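Local coordinates for bifunctional GH43-CE protein (Bacteroides eggerthii, PDB 6MLY) that probably hydrolyses xylan-type substrates, joining a family 43 glycoside hydrolase, likely a beta-xylosidase, to a carbohydrate esterase in one chain, at residues 544-552 against 570-580; 515-523 against 533-541. All coordinates share one frame; numbering follows the deposited sequence.

Overall arrangement
After the glycoside hydrolase and concanavalin A-like regions, the chain passes through segment 515-523 and returns as 533-541, so contact 2 closes a short hairpin loop. Contact 1 follows in series: strand 546-552 leaves the hairpin, and the chain comes back through helix 563-577 to strand 579-584. The two loops neither nest nor cross. They meet in space, their centres about 11 Å apart, because strand 579-584 lies between 533-537 and 546-552 in one mixed sheet. Contact 2 builds the antiparallel edge of the esterase sheet, 518-523 pairing in it with 533-537 alone, and also faces the preceding beta domain; contact 1 starts the parallel part. Leu575 CD2 packs on the backbone C of Leu538 at 3.6 Å, joining helix to hairpin.

Contact 1 (544-552 against 570-580); sequences PSYKVVVLI and FGKSLLDKGFA
Val549 divides its two methyls between two partners: CG2 sits over a face of the Phe579 ring, while CG1 turns to Leu574 of the helix. The CH-pi geometry is clear, with CG2 4.0 Å from the Phe579 ring centroid and 27° off the ring normal. With CG1 anti to the backbone N (chi1 173°), the other methyl falls beside that N, on the side where Phe579 lies. Val549 CG1 reaches Leu574 CD1 at 3.8 Å, the two side chains crossing at about a right angle. The same Leu574 CD1 also meets Leu551 CD2, at 3.7 Å, so one methyl bridges two inward residues of the strand. Leu551 CD2 then continues to Phe570 CD2, the side chains sliding past each other in opposite directions; beyond, the Phe570 ring meets those of Trp675 and Phe773.

These contacts belong to a right-handed beta-alpha-beta crossover of the alpha/beta-hydrolase fold: strand 546-552 runs at 166° to helix 570-577, with axes 10.3 Å apart, and the chain re-enters the sheet parallel at 579-580. The return is made by a Schellman motif, in which Gly578, with positive phi, ends the helix while Phe579 N bonds to Leu574 O; the second bond of the motif, Gly578 N to Leu575 O, is weak. Two backbone bonds then fix the parallel register: Ala580 N to Lys547 O at 2.8 Å and Val549 N to Ala580 O at 2.9 Å. Lys547 O also lies at the edge of the Phe579 ring, near its plane, 3.5 Å from CD2. Ala580 CB, on the Val548 face of the sheet, packs against Tyr546 CB at 3.6 Å, and Leu538 touches both residues.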
loop_
_atom_site.group_PDB
_atom_site.type_symbol
_atom_site.label_atom_id
_atom_site.label_comp_id
_atom_site.label_asym_id
_atom_site.label_seq_id
_atom_site.Cartn_x
_atom_site.Cartn_y
_atom_site.Cartn_z
ATOM N N PRO A 544 -13.502 22.037 3.510
ATOM C CA PRO A 544 -13.472 22.013 2.046
ATOM C C PRO A 544 -12.074 22.245 1.449
ATOM O O PRO A 544 -11.743 21.666 0.414
ATOM C CB PRO A 544 -14.440 23.138 1.635
ATOM C CG PRO A 544 -14.522 24.038 2.850
ATOM C CD PRO A 544 -14.366 23.106 4.033
ATOM N N SER A 545 -11.272 23.085 2.110
ATOM C CA SER A 545 -9.941 23.437 1.636
ATOM C C SER A 545 -9.001 23.687 2.822
ATOM O O SER A 545 -9.439 24.073 3.911
ATOM C CB SER A 545 -10.006 24.628 0.717
ATOM O OG SER A 545 -10.675 25.716 1.339
ATOM N N TYR A 546 -7.705 23.457 2.587
ATOM C CA TYR A 546 -6.651 23.644 3.582
ATOM C C TYR A 546 -5.541 24.526 3.004
ATOM O O TYR A 546 -5.184 24.410 1.828
ATOM C CB TYR A 546 -6.073 22.296 4.012
ATOM C CG TYR A 546 -7.075 21.355 4.625
ATOM C CD1 TYR A 546 -7.531 21.546 5.919
ATOM C CD2 TYR A 546 -7.570 20.274 3.912
ATOM C CE1 TYR A 546 -8.453 20.685 6.492
ATOM C CE2 TYR A 546 -8.489 19.400 4.471
ATOM C CZ TYR A 546 -8.933 19.611 5.765
ATOM O OH TYR A 546 -9.837 18.761 6.324
ATOM N N LYS A 547 -4.990 25.401 3.850
ATOM C CA LYS A 547 -3.871 26.240 3.462
ATOM C C LYS A 547 -2.610 25.375 3.549
ATOM O O LYS A 547 -2.547 24.452 4.361
ATOM C CB LYS A 547 -3.861 27.506 4.321
ATOM C CG LYS A 547 -5.244 28.115 4.508
ATOM C CD LYS A 547 -5.286 29.617 4.569
ATOM C CE LYS A 547 -6.700 30.147 4.459
ATOM N NZ LYS A 547 -6.728 31.620 4.316
ATOM N N VAL A 548 -1.640 25.652 2.671
ATOM C CA VAL A 548 -0.537 24.729 2.402
ATOM C C VAL A 548 0.722 25.202 3.134
ATOM O O VAL A 548 0.937 26.408 3.296
ATOM C CB VAL A 548 -0.276 24.605 0.889
ATOM C CG1 VAL A 548 0.818 23.594 0.584
ATOM C CG2 VAL A 548 -1.547 24.267 0.123
ATOM N N VAL A 549 1.543 24.238 3.571
ATOM C CA VAL A 549 2.921 24.503 3.985
ATOM C C VAL A 549 3.803 23.350 3.485
ATOM O O VAL A 549 3.506 22.180 3.736
ATOM C CB VAL A 549 3.052 24.715 5.508
ATOM C CG1 VAL A 549 4.510 24.829 5.944
ATOM C CG2 VAL A 549 2.261 25.927 5.988
ATOM N N VAL A 550 4.890 23.721 2.793
ATOM C CA VAL A 550 5.843 22.816 2.139
ATOM C C VAL A 550 7.003 22.524 3.100
ATOM O O VAL A 550 7.372 23.377 3.901
ATOM C CB VAL A 550 6.358 23.446 0.830
ATOM C CG1 VAL A 550 7.477 22.636 0.192
ATOM C CG2 VAL A 550 5.226 23.674 -0.157
ATOM N N LEU A 551 7.577 21.321 2.996
ATOM C CA LEU A 551 8.742 20.916 3.782
ATOM C C LEU A 551 9.862 20.466 2.835
ATOM O O LEU A 551 9.668 19.538 2.038
ATOM C CB LEU A 551 8.368 19.761 4.720
ATOM C CG LEU A 551 7.046 19.884 5.477
ATOM C CD1 LEU A 551 6.799 18.635 6.311
ATOM C CD2 LEU A 551 7.034 21.119 6.366
ATOM N N ILE A 552 11.032 21.105 2.950
ATOM C CA ILE A 552 12.253 20.635 2.300
ATOM C C ILE A 552 13.207 20.116 3.384
ATOM O O ILE A 552 13.212 20.602 4.511
ATOM C CB ILE A 552 12.885 21.733 1.422
ATOM C CG1 ILE A 552 11.837 22.405 0.530
ATOM C CG2 ILE A 552 14.046 21.173 0.609
ATOM C CD1 ILE A 552 12.398 23.414 -0.443
ATOM N N PHE A 570 8.380 18.052 11.251
ATOM C CA PHE A 570 7.383 19.139 11.221
ATOM C C PHE A 570 5.953 18.579 11.197
ATOM O O PHE A 570 5.116 18.986 12.008
ATOM C CB PHE A 570 7.589 20.036 9.997
ATOM C CG PHE A 570 8.980 20.594 9.832
ATOM C CD1 PHE A 570 9.499 21.487 10.759
ATOM C CD2 PHE A 570 9.764 20.238 8.745
ATOM C CE1 PHE A 570 10.775 22.007 10.604
ATOM C CE2 PHE A 570 11.042 20.758 8.594
ATOM C CZ PHE A 570 11.547 21.640 9.525
ATOM N N GLY A 571 5.704 17.662 10.249
ATOM C CA GLY A 571 4.381 17.147 9.848
ATOM C C GLY A 571 3.295 17.284 10.905
ATOM O O GLY A 571 2.365 18.072 10.738
ATOM N N LYS A 572 3.402 16.493 11.978
ATOM C CA LYS A 572 2.335 16.346 12.981
ATOM C C LYS A 572 1.886 17.719 13.511
ATOM O O LYS A 572 0.685 17.982 13.621
ATOM C CB LYS A 572 2.806 15.451 14.131
ATOM N N SER A 573 2.852 18.588 13.831
ATOM C CA SER A 573 2.585 19.862 14.520
ATOM C C SER A 573 1.832 20.836 13.602
ATOM O O SER A 573 0.924 21.538 14.052
ATOM C CB SER A 573 3.857 20.468 15.048
ATOM O OG SER A 573 4.879 20.428 14.064
ATOM N N LEU A 574 2.218 20.876 12.322
ATOM C CA LEU A 574 1.527 21.695 11.321
ATOM C C LEU A 574 0.095 21.177 11.117
ATOM O O LEU A 574 -0.835 21.975 10.983
ATOM C CB LEU A 574 2.307 21.657 10.003
ATOM C CG LEU A 574 3.462 22.646 9.884
ATOM C CD1 LEU A 574 4.369 22.276 8.721
ATOM C CD2 LEU A 574 2.943 24.067 9.723
ATOM N N LEU A 575 -0.059 19.845 11.091
ATOM C CA LEU A 575 -1.335 19.172 10.795
ATOM C C LEU A 575 -2.378 19.459 11.886
ATOM O O LEU A 575 -3.570 19.554 11.580
ATOM C CB LEU A 575 -1.090 17.665 10.649
ATOM C CG LEU A 575 -0.560 17.217 9.287
ATOM C CD1 LEU A 575 0.084 15.841 9.373
ATOM C CD2 LEU A 575 -1.664 17.225 8.239
ATOM N N ASP A 576 -1.933 19.587 13.142
ATOM C CA ASP A 576 -2.824 19.840 14.285
ATOM C C ASP A 576 -3.393 21.269 14.224
ATOM O O ASP A 576 -4.493 21.518 14.724
ATOM C CB ASP A 576 -2.104 19.611 15.617
ATOM C CG ASP A 576 -1.682 18.172 15.871
ATOM O OD1 ASP A 576 -2.532 17.273 15.717
ATOM O OD2 ASP A 576 -0.507 17.963 16.233
ATOM N N LYS A 577 -2.635 22.203 13.634
ATOM C CA LYS A 577 -3.036 23.613 13.544
ATOM C C LYS A 577 -4.090 23.808 12.443
ATOM O O LYS A 577 -4.858 24.776 12.495
ATOM C CB LYS A 577 -1.819 24.501 13.265
ATOM C CG LYS A 577 -2.054 25.996 13.446
ATOM C CD LYS A 577 -2.358 26.415 14.875
ATOM C CE LYS A 577 -2.332 27.920 15.057
ATOM N NZ LYS A 577 -2.728 28.324 16.427
ATOM N N GLY A 578 -4.102 22.900 11.453
ATOM C CA GLY A 578 -5.080 22.897 10.350
ATOM C C GLY A 578 -4.457 23.138 8.980
ATOM O O GLY A 578 -5.157 23.560 8.049
ATOM N N PHE A 579 -3.155 22.852 8.844
ATOM C CA PHE A 579 -2.409 23.086 7.607
ATOM C C PHE A 579 -2.283 21.785 6.807
ATOM O O PHE A 579 -1.953 20.732 7.361
ATOM C CB PHE A 579 -1.009 23.627 7.896
ATOM C CG PHE A 579 -0.950 25.104 8.196
ATOM C CD1 PHE A 579 -0.663 25.562 9.475
ATOM C CD2 PHE A 579 -1.168 26.037 7.193
ATOM C CE1 PHE A 579 -0.607 26.920 9.743
ATOM C CE2 PHE A 579 -1.106 27.395 7.462
ATOM C CZ PHE A 579 -0.831 27.832 8.736
ATOM N N ALA A 580 -2.535 21.877 5.499
ATOM C CA ALA A 580 -2.124 20.842 4.567
ATOM C C ALA A 580 -0.599 20.880 4.475
ATOM O O ALA A 580 -0.014 21.953 4.412
ATOM C CB ALA A 580 -2.765 21.052 3.218
#

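Contact 2 (515-523 against 533-541); sequences SDCRWEDIC and KLDIYLPDM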
loop_
_atom_site.group_PDB
_atom_site.type_symbol
_atom_site.label_atom_id
_atom_site.label_comp_id
_atom_site.label_asym_id
_atom_site.label_seq_id
_atom_site.Cartn_x
_atom_site.Cartn_y
_atom_site.Cartn_z
ATOM N N SER A 515 -9.848 7.514 3.540
ATOM C CA SER A 515 -9.741 8.889 4.072
ATOM C C SER A 515 -9.368 9.870 2.952
ATOM O O SER A 515 -10.001 10.917 2.802
ATOM C CB SER A 515 -8.751 8.965 5.205
ATOM O OG SER A 515 -7.429 8.725 4.743
ATOM N N ASP A 516 -8.346 9.509 2.167
ATOM C CA ASP A 516 -7.750 10.398 1.184
ATOM C C ASP A 516 -7.300 11.659 1.931
ATOM O O ASP A 516 -7.727 12.765 1.614
ATOM C CB ASP A 516 -8.703 10.686 0.015
ATOM C CG ASP A 516 -8.363 9.982 -1.294
ATOM O OD1 ASP A 516 -7.189 9.580 -1.470
ATOM O OD2 ASP A 516 -9.274 9.863 -2.144
ATOM N N CYS A 517 -6.484 11.440 2.971
ATOM C CA CYS A 517 -5.762 12.469 3.710
ATOM C C CYS A 517 -4.252 12.235 3.564
ATOM O O CYS A 517 -3.463 12.814 4.302
ATOM C CB CYS A 517 -6.122 12.444 5.193
ATOM S SG CYS A 517 -7.897 12.580 5.527
ATOM N N ARG A 518 -3.870 11.372 2.613
ATOM C CA ARG A 518 -2.483 10.966 2.376
ATOM C C ARG A 518 -2.345 10.519 0.919
ATOM O O ARG A 518 -3.010 9.578 0.493
ATOM C CB ARG A 518 -2.060 9.820 3.305
ATOM C CG ARG A 518 -0.928 10.159 4.267
ATOM C CD ARG A 518 -0.616 9.047 5.263
ATOM N NE ARG A 518 0.501 8.132 4.889
ATOM C CZ ARG A 518 0.863 6.972 5.584
ATOM N NH1 ARG A 518 0.126 6.603 6.624
ATOM N NH2 ARG A 518 1.976 6.266 5.280
ATOM N N TRP A 519 -1.504 11.230 0.165
ATOM C CA TRP A 519 -0.983 10.768 -1.109
ATOM C C TRP A 519 0.539 10.883 -1.056
ATOM O O TRP A 519 1.055 11.982 -0.903
ATOM C CB TRP A 519 -1.531 11.590 -2.281
ATOM C CG TRP A 519 -3.021 11.690 -2.364
ATOM C CD1 TRP A 519 -3.840 10.983 -3.191
ATOM C CD2 TRP A 519 -3.870 12.590 -1.629
ATOM N NE1 TRP A 519 -5.142 11.364 -3.010
ATOM C CE2 TRP A 519 -5.193 12.351 -2.061
ATOM C CE3 TRP A 519 -3.647 13.569 -0.652
ATOM C CZ2 TRP A 519 -6.284 13.046 -1.542
ATOM C CZ3 TRP A 519 -4.725 14.260 -0.142
ATOM C CH2 TRP A 519 -6.025 14.001 -0.583
ATOM N N GLU A 520 1.245 9.758 -1.171
ATOM C CA GLU A 520 2.702 9.779 -1.183
ATOM C C GLU A 520 3.204 9.437 -2.590
ATOM O O GLU A 520 2.444 8.962 -3.427
ATOM C CB GLU A 520 3.262 8.825 -0.128
ATOM C CG GLU A 520 2.959 9.264 1.294
ATOM C CD GLU A 520 3.635 8.440 2.385
ATOM O OE1 GLU A 520 4.787 8.001 2.169
ATOM O OE2 GLU A 520 2.999 8.227 3.447
ATOM N N ASP A 521 4.494 9.706 -2.823
ATOM C CA ASP A 521 5.181 9.469 -4.094
ATOM C C ASP A 521 4.303 9.928 -5.267
ATOM O O ASP A 521 4.036 9.158 -6.188
ATOM C CB ASP A 521 5.600 8.001 -4.220
ATOM C CG ASP A 521 6.856 7.651 -3.437
ATOM O OD1 ASP A 521 7.839 8.406 -3.543
ATOM O OD2 ASP A 521 6.844 6.620 -2.734
ATOM N N ILE A 522 3.861 11.189 -5.216
ATOM C CA ILE A 522 3.199 11.859 -6.332
ATOM C C ILE A 522 4.284 12.577 -7.143
ATOM O O ILE A 522 5.164 13.208 -6.565
ATOM C CB ILE A 522 2.116 12.842 -5.832
ATOM C CG1 ILE A 522 0.969 12.128 -5.108
ATOM C CG2 ILE A 522 1.605 13.720 -6.967
ATOM C CD1 ILE A 522 -0.072 11.523 -6.026
ATOM N N CYS A 523 4.210 12.469 -8.474
ATOM C CA CYS A 523 5.145 13.130 -9.391
ATOM C C CYS A 523 4.636 14.547 -9.694
ATOM O O CYS A 523 3.519 14.715 -10.177
ATOM C CB CYS A 523 5.300 12.338 -10.686
ATOM S SG CYS A 523 5.128 10.543 -10.480
ATOM N N LYS A 533 9.488 13.944 -6.686
ATOM C CA LYS A 533 8.397 13.291 -5.966
ATOM C C LYS A 533 8.041 14.081 -4.702
ATOM O O LYS A 533 8.935 14.556 -4.007
ATOM C CB LYS A 533 8.827 11.874 -5.586
ATOM C CG LYS A 533 8.774 10.865 -6.718
ATOM C CD LYS A 533 7.364 10.418 -7.024
ATOM C CE LYS A 533 7.289 9.451 -8.186
ATOM N NZ LYS A 533 8.030 8.201 -7.901
ATOM N N LEU A 534 6.739 14.187 -4.399
ATOM C CA LEU A 534 6.262 14.853 -3.168
ATOM C C LEU A 534 5.154 14.020 -2.511
ATOM O O LEU A 534 4.513 13.195 -3.170
ATOM C CB LEU A 534 5.780 16.277 -3.480
ATOM C CG LEU A 534 4.643 16.419 -4.495
ATOM C CD1 LEU A 534 3.298 16.009 -3.902
ATOM C CD2 LEU A 534 4.562 17.852 -5.009
ATOM N N ASP A 535 4.951 14.260 -1.207
ATOM C CA ASP A 535 3.934 13.596 -0.390
ATOM C C ASP A 535 2.966 14.650 0.161
ATOM O O ASP A 535 3.399 15.592 0.825
ATOM C CB ASP A 535 4.567 12.820 0.771
ATOM C CG ASP A 535 5.540 11.731 0.351
ATOM O OD1 ASP A 535 5.536 11.365 -0.833
ATOM O OD2 ASP A 535 6.297 11.254 1.218
ATOM N N ILE A 536 1.664 14.470 -0.108
ATOM C CA ILE A 536 0.618 15.382 0.371
ATOM C C ILE A 536 -0.010 14.789 1.638
ATOM O O ILE A 536 -0.131 13.573 1.749
ATOM C CB ILE A 536 -0.426 15.656 -0.732
ATOM C CG1 ILE A 536 0.245 16.143 -2.020
ATOM C CG2 ILE A 536 -1.492 16.633 -0.245
ATOM C CD1 ILE A 536 -0.719 16.446 -3.138
ATOM N N TYR A 537 -0.375 15.668 2.583
ATOM C CA TYR A 537 -1.023 15.318 3.848
ATOM C C TYR A 537 -2.045 16.398 4.214
ATOM O O TYR A 537 -1.680 17.573 4.298
ATOM C CB TYR A 537 -0.013 15.256 4.997
ATOM C CG TYR A 537 1.112 14.267 4.844
ATOM C CD1 TYR A 537 2.305 14.624 4.233
ATOM C CD2 TYR A 537 1.003 12.982 5.353
ATOM C CE1 TYR A 537 3.356 13.725 4.114
ATOM C CE2 TYR A 537 2.038 12.067 5.235
ATOM C CZ TYR A 537 3.218 12.440 4.617
ATOM O OH TYR A 537 4.235 11.536 4.501
ATOM N N LEU A 538 -3.301 16.001 4.454
ATOM C CA LEU A 538 -4.336 16.930 4.938
ATOM C C LEU A 538 -4.655 16.635 6.401
ATOM O O LEU A 538 -4.484 15.507 6.861
ATOM C CB LEU A 538 -5.605 16.804 4.087
ATOM C CG LEU A 538 -5.400 16.764 2.575
ATOM C CD1 LEU A 538 -6.741 16.788 1.850
ATOM C CD2 LEU A 538 -4.517 17.904 2.099
ATOM N N PRO A 539 -5.139 17.636 7.172
ATOM C CA PRO A 539 -5.738 17.381 8.481
ATOM C C PRO A 539 -7.023 16.568 8.294
ATOM O O PRO A 539 -7.740 16.788 7.318
ATOM C CB PRO A 539 -6.069 18.768 9.051
ATOM C CG PRO A 539 -5.296 19.744 8.177
ATOM C CD PRO A 539 -5.139 19.066 6.832
ATOM N N ASP A 540 -7.301 15.656 9.232
ATOM C CA ASP A 540 -8.431 14.737 9.124
ATOM C C ASP A 540 -9.733 15.437 9.548
ATOM O O ASP A 540 -10.809 14.873 9.371
ATOM C CB ASP A 540 -8.180 13.454 9.921
ATOM C CG ASP A 540 -8.716 12.200 9.244
ATOM O OD1 ASP A 540 -9.813 12.270 8.651
ATOM O OD2 ASP A 540 -8.024 11.164 9.301
ATOM N N MET A 541 -9.635 16.653 10.107
ATOM C CA MET A 541 -10.802 17.508 10.382
ATOM C C MET A 541 -11.415 17.964 9.049
ATOM O O MET A 541 -10.821 18.786 8.355
ATOM C CB MET A 541 -10.400 18.735 11.212
#
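This is an antiparallel beta hairpin at the edge of the esterase's mixed sheet: strands 518-520 and 533-537 run at 173° with axes 4.6 Å apart, and 533-537 bonds onward to strand 579-584. Reciprocal backbone bonds define the hydrogen-bonded pairs Trp519-Ile536 and Ile522-Leu534. Between them the register slips by one residue, a beta bulge. Asp535 serves the bulge with its side chain: OD1 accepts Asp521 N at 2.8 Å, from the anti side and 31° out of the carboxylate plane. Lys563, at the start of helix 563-577, forms salt bridges to both Asp535 OD1 and Asp521 OD1, which probably offsets the gathered negative charge.

The apolar side of the hairpin carries Trp519, whose CE3 meets Ile536 CG2 at 3.8 Å while Leu538 CG lies in plane at the ring edge, 3.8 Å from CZ3. Tyr615 adds an edge-to-face contact to the indole. On the other side Arg518 and Tyr537 lie alongside each other, pointing the same way, with Arg518 CG 3.6 Å from Tyr537 CD2. A bend at chi3 (96°) turns the guanidinium toward Glu520, while NH1 bonds to Phe459 O in the neighbouring beta domain. Arg518 grips Glu520 side-on, NE and NH2 both reaching the single oxygen OE2 at 2.9 Å.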